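Putative PII-like nitrogen regulatory protein (Shewanella baltica, PDB 3CE8) is of unknown function but is probably a trimeric relative of the PII nitrogen-regulatory signalling proteins. Local coordinates at residues V39-E44 / L94-L99; D33-I38 / E77-E82. All blocks are in the same frame, centred on the assembly; numbering follows the deposited sequence.

Interaction 1: residues V39-E44 / L94-L99. With EDO (1,2-ethanediol), chain D.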
# COMPACT_ATOMS: atom_id res chain seq x y z
N VAL A 39 -6.70 -7.19 16.12
CA VAL A 39 -5.49 -6.68 16.77
C VAL A 39 -5.05 -7.68 17.82
O VAL A 39 -3.88 -7.99 17.97
CB VAL A 39 -5.72 -5.27 17.37
CG1 VAL A 39 -4.66 -4.90 18.44
CG2 VAL A 39 -5.78 -4.27 16.24
N ASP A 40 -6.04 -8.22 18.50
CA ASP A 40 -5.81 -9.16 19.59
C ASP A 40 -5.17 -10.43 19.10
O ASP A 40 -4.33 -11.03 19.77
CB ASP A 40 -7.12 -9.53 20.29
CG ASP A 40 -7.64 -8.40 21.19
OD1 ASP A 40 -6.89 -7.43 21.45
OD2 ASP A 40 -8.79 -8.49 21.65
N THR A 41 -5.55 -10.83 17.91
CA THR A 41 -5.06 -12.07 17.33
C THR A 41 -3.62 -11.91 16.93
O THR A 41 -2.77 -12.76 17.21
CB THR A 41 -5.84 -12.46 16.08
OG1 THR A 41 -7.14 -12.90 16.47
CG2 THR A 41 -5.13 -13.57 15.32
N LEU A 42 -3.35 -10.76 16.34
CA LEU A 42 -2.05 -10.48 15.74
C LEU A 42 -1.00 -10.34 16.80
O LEU A 42 0.11 -10.85 16.65
CB LEU A 42 -2.09 -9.20 14.89
CG LEU A 42 -3.00 -9.27 13.66
CD1 LEU A 42 -3.22 -7.92 13.03
CD2 LEU A 42 -2.40 -10.27 12.65
N ILE A 43 -1.37 -9.66 17.88
CA ILE A 43 -0.39 -9.36 18.96
C ILE A 43 0.06 -10.64 19.62
O ILE A 43 1.10 -10.68 20.29
CB ILE A 43 -0.88 -8.35 20.08
CG1 ILE A 43 -2.11 -8.90 20.79
CG2 ILE A 43 -1.14 -6.94 19.53
CD1 ILE A 43 -2.48 -8.11 22.01
N GLU A 44 -0.70 -11.70 19.37
CA GLU A 44 -0.46 -12.96 20.07
C GLU A 44 0.38 -13.93 19.23
O GLU A 44 0.90 -14.94 19.70
CB GLU A 44 -1.81 -13.56 20.44
CG GLU A 44 -1.77 -14.23 21.74
CD GLU A 44 -1.33 -13.26 22.86
OE1 GLU A 44 -2.03 -12.24 23.07
OE2 GLU A 44 -0.28 -13.52 23.52
N LEU A 94 -3.34 -16.89 8.29
CA LEU A 94 -4.64 -16.75 7.66
C LEU A 94 -5.72 -17.55 8.39
O LEU A 94 -6.88 -17.11 8.49
CB LEU A 94 -4.58 -17.13 6.18
CG LEU A 94 -3.78 -16.25 5.19
CD1 LEU A 94 -3.81 -16.89 3.79
CD2 LEU A 94 -4.31 -14.86 5.14
N THR A 95 -5.35 -18.73 8.88
CA THR A 95 -6.29 -19.58 9.62
C THR A 95 -6.65 -18.90 10.96
O THR A 95 -7.77 -18.99 11.43
CB THR A 95 -5.74 -21.00 9.88
OG1 THR A 95 -4.46 -20.90 10.49
CG2 THR A 95 -5.60 -21.77 8.60
N ALA A 96 -5.68 -18.21 11.53
CA ALA A 96 -5.87 -17.50 12.83
C ALA A 96 -6.83 -16.34 12.63
O ALA A 96 -7.73 -16.08 13.45
CB ALA A 96 -4.55 -16.98 13.37
N LEU A 97 -6.64 -15.63 11.53
CA LEU A 97 -7.50 -14.48 11.20
C LEU A 97 -8.88 -14.96 10.73
O LEU A 97 -9.90 -14.36 11.05
CB LEU A 97 -6.86 -13.59 10.16
CG LEU A 97 -5.61 -12.86 10.65
CD1 LEU A 97 -4.89 -12.33 9.45
CD2 LEU A 97 -5.92 -11.75 11.68
N ALA A 98 -8.89 -16.10 10.08
CA ALA A 98 -10.13 -16.65 9.54
C ALA A 98 -11.10 -16.91 10.66
O ALA A 98 -12.33 -16.96 10.45
CB ALA A 98 -9.88 -17.92 8.77
N LEU A 99 -10.55 -17.01 11.87
CA LEU A 99 -11.39 -17.30 13.05
C LEU A 99 -12.13 -16.07 13.49
O LEU A 99 -13.30 -16.14 13.87
CB LEU A 99 -10.58 -17.77 14.26
CG LEU A 99 -10.27 -19.23 14.55
CD1 LEU A 99 -9.18 -19.26 15.64
CD2 LEU A 99 -11.51 -19.93 15.00
C1 EDO D . -3.27 -16.19 18.04
O1 EDO D . -4.12 -15.18 18.60
C2 EDO D . -2.12 -16.66 18.94
O2 EDO D . -1.77 -17.99 18.58
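Thr41 and Leu42 meet Ala96 and Leu97 in a small, purely apolar helix-to-helix contact, made where helix 35-42 lies beside helix 90-100, the two helices that pack on one face of the antiparallel sheet. The evidence for a light contact is that 148 Å² is buried in all, and the closest approaches are three pairs of carbon atoms. On the side facing the sheet, CD2 of Leu42 and CD2 of Leu97 lie 3.9 Å apart, methyl against methyl, and the two side chains cross at about a right angle. Each leucine holds CG anti to its own carbonyl carbon (chi1 -65° in Leu42, -68° in Leu97), and one branch of each reaches into the gap between the helices. Farther from the sheet the methyl of Thr41 does the touching. Its CG2 stands 4.0 Å from Ala96 CB and 4.1 Å from Leu97 CD2, bridging two successive residues of the other helix. The small alanine side chain goes with a backbone approach of 7.0 Å between Thr41 CA and Leu97 CA. The rotation of Thr41 sorts its two branches: CG2 faces the other helix, while OG1, beside the backbone N, hydrogen-bonds to the carbonyl of Asp37 one turn earlier, which satisfies the hydroxyl within its own helix. The carbonyl of Thr41 accepts a 3.1 Å hydrogen bond from O1 of a 1,2-ethanediol, probably from the crystallisation liquor, which also rests against CB of Glu44. Toward the sheet, Leu42 packs on Phe51, Phe81 and Ile83, and Leu97 on Leu26 and Leu28 of the inner strand 23-31; Leu97 also meets Leu119 of the second subunit, and Val39 reaches Phe59 of the third subunit.

Interaction 2: residues D33-I38 / E77-E82. With EDO (1,2-ethanediol), chain E.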
# COMPACT_ATOMS: atom_id res chain seq x y z
N ASP A 33 -15.82 -3.22 13.18
CA ASP A 33 -16.28 -3.91 14.40
C ASP A 33 -15.36 -5.07 14.87
O ASP A 33 -15.26 -5.34 16.07
CB ASP A 33 -17.76 -4.34 14.31
CG ASP A 33 -18.05 -5.26 13.14
OD1 ASP A 33 -17.09 -5.78 12.53
OD2 ASP A 33 -19.24 -5.46 12.84
N ILE A 34 -14.67 -5.72 13.94
CA ILE A 34 -13.78 -6.85 14.30
C ILE A 34 -12.34 -6.38 14.37
O ILE A 34 -11.42 -7.18 14.48
CB ILE A 34 -13.86 -8.08 13.35
CG1 ILE A 34 -13.53 -7.68 11.91
CG2 ILE A 34 -15.20 -8.76 13.46
CD1 ILE A 34 -13.31 -8.85 10.94
N LYS A 35 -12.19 -5.07 14.32
CA LYS A 35 -10.88 -4.40 14.33
C LYS A 35 -10.02 -4.79 15.55
O LYS A 35 -8.84 -5.17 15.43
CB LYS A 35 -11.07 -2.86 14.25
CG LYS A 35 -9.81 -2.01 14.50
CD LYS A 35 -9.94 -0.53 13.99
CE LYS A 35 -10.92 0.33 14.79
NZ LYS A 35 -11.06 1.70 14.21
N ASP A 36 -10.65 -4.74 16.71
CA ASP A 36 -9.97 -5.02 17.98
C ASP A 36 -9.65 -6.49 18.10
O ASP A 36 -8.61 -6.88 18.62
CB ASP A 36 -10.82 -4.61 19.19
CG ASP A 36 -11.14 -3.12 19.22
OD1 ASP A 36 -11.17 -2.50 18.14
OD2 ASP A 36 -11.40 -2.58 20.34
N ASP A 37 -10.56 -7.30 17.58
CA ASP A 37 -10.44 -8.76 17.65
C ASP A 37 -9.27 -9.17 16.77
O ASP A 37 -8.53 -10.11 17.08
CB ASP A 37 -11.73 -9.44 17.19
CG ASP A 37 -12.91 -9.11 18.09
OD1 ASP A 37 -12.80 -9.31 19.31
OD2 ASP A 37 -13.94 -8.63 17.58
N ILE A 38 -9.07 -8.42 15.70
CA ILE A 38 -7.99 -8.72 14.79
C ILE A 38 -6.68 -8.32 15.45
O ILE A 38 -5.67 -9.02 15.37
CB ILE A 38 -8.12 -8.03 13.42
CG1 ILE A 38 -9.22 -8.67 12.58
CG2 ILE A 38 -6.81 -8.14 12.62
CD1 ILE A 38 -9.41 -8.03 11.22
N GLU A 77 -16.65 2.49 5.05
CA GLU A 77 -15.34 2.68 5.70
C GLU A 77 -14.83 1.45 6.45
O GLU A 77 -15.52 0.83 7.25
CB GLU A 77 -15.41 3.86 6.69
CG GLU A 77 -14.07 4.30 7.29
CD GLU A 77 -13.29 5.26 6.37
OE1 GLU A 77 -13.94 5.94 5.54
OE2 GLU A 77 -12.05 5.38 6.50
N PHE A 78 -13.58 1.14 6.16
CA PHE A 78 -12.90 -0.02 6.75
C PHE A 78 -11.56 0.29 7.35
O PHE A 78 -10.97 1.35 7.21
CB PHE A 78 -12.64 -1.14 5.72
CG PHE A 78 -13.85 -1.56 4.94
CD1 PHE A 78 -14.25 -0.85 3.82
CD2 PHE A 78 -14.56 -2.68 5.30
CE1 PHE A 78 -15.35 -1.23 3.09
CE2 PHE A 78 -15.67 -3.07 4.57
CZ PHE A 78 -16.06 -2.34 3.46
N CYS A 79 -11.07 -0.75 7.95
CA CYS A 79 -9.78 -0.72 8.58
C CYS A 79 -8.86 -1.58 7.75
O CYS A 79 -9.15 -2.73 7.47
CB CYS A 79 -9.92 -1.23 10.01
SG CYS A 79 -8.37 -1.19 10.96
N LYS A 80 -7.76 -0.99 7.32
CA LYS A 80 -6.78 -1.68 6.51
C LYS A 80 -5.52 -1.96 7.30
O LYS A 80 -4.76 -1.06 7.73
CB LYS A 80 -6.46 -0.87 5.25
CG LYS A 80 -5.42 -1.46 4.28
CD LYS A 80 -5.00 -0.36 3.28
CE LYS A 80 -3.94 -0.74 2.28
NZ LYS A 80 -3.47 0.45 1.49
N PHE A 81 -5.34 -3.26 7.45
CA PHE A 81 -4.21 -3.85 8.14
C PHE A 81 -3.18 -4.30 7.14
O PHE A 81 -3.51 -4.82 6.08
CB PHE A 81 -4.63 -5.12 8.91
CG PHE A 81 -5.44 -4.86 10.19
CD1 PHE A 81 -6.82 -4.76 10.14
CD2 PHE A 81 -4.81 -4.76 11.42
CE1 PHE A 81 -7.53 -4.55 11.30
CE2 PHE A 81 -5.53 -4.53 12.57
CZ PHE A 81 -6.88 -4.43 12.52
N GLU A 82 -1.93 -4.07 7.49
CA GLU A 82 -0.80 -4.57 6.72
C GLU A 82 0.12 -5.30 7.68
O GLU A 82 0.58 -4.74 8.68
CB GLU A 82 -0.08 -3.45 5.98
CG GLU A 82 -0.94 -2.86 4.88
CD GLU A 82 -0.20 -1.94 3.93
OE1 GLU A 82 1.00 -1.64 4.11
OE2 GLU A 82 -0.84 -1.53 2.96
C1 EDO E . 4.04 -4.00 8.36
O1 EDO E . 3.15 -2.96 8.80
C2 EDO E . 5.07 -4.33 9.42
O2 EDO E . 4.56 -5.58 9.86
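Helix 35-42 packs on strand 74-86 here as part of the hydrophobic layer between helices and sheet in a ferredoxin-like fold, the architecture also found in PII proteins. Ile38 CG2 sits over one face of the Phe81 ring in a CH-pi contact, 3.8 Å from the ring centroid and 13° off the ring normal, which places the methyl almost directly above the centre. The isoleucine's CD1 adds a second touch, 4.0 Å from Phe81 CE1. At the ring's edge, near its plane, the backbone O of Lys35 lies 3.6 Å from Phe81 CZ, so the first turn of the helix borders both the face and the rim of the same ring. Two residues earlier on the strand, Cys79 SG meets the aliphatic part of Lys35, 3.5 Å from CD. With SG anti to the backbone N (chi1 -178°) and the lysine extended as far as CD, the sulfur lies alongside methylenes, and the chain bends only at chi3. Were Phe81 replaced by an alanine, the Ile38 methyl would lose its aromatic face, and a gap is likely to open between helix and strand. The backbone of Phe81 is hydrogen-bonded to that of Leu28 in strand 23-31, and its ring packs on Leu53 of strand 50-60, while Ile38 also touches Leu28, Ala30 and, on helix 90-100, Leu97 and Val100.

How the interactions relate
Interactions 1 and 2 use successive turns of helix 35-42, interaction 1 joining the later turn to helix 90-100 and interaction 2 the earlier one to strand 74-86, and their centres are 11 Å apart. Three pairs join them into one core: Val39 CG2 lies 3.7 Å from Phe81 CE2, Leu97 CD2 lies 3.8 Å from Ile38 CG2, and Leu42 CD1 lies 3.9 Å from Phe81 CD2. Phe81 and Leu97 therefore each touch both halves of the shared helix. Along the chain the segments alternate, 33-38 and 39-44 preceding 77-82 and 94-99, so the helix is tied to two consecutive later elements. The two ethanediols mark backbone carbonyls, not an established site.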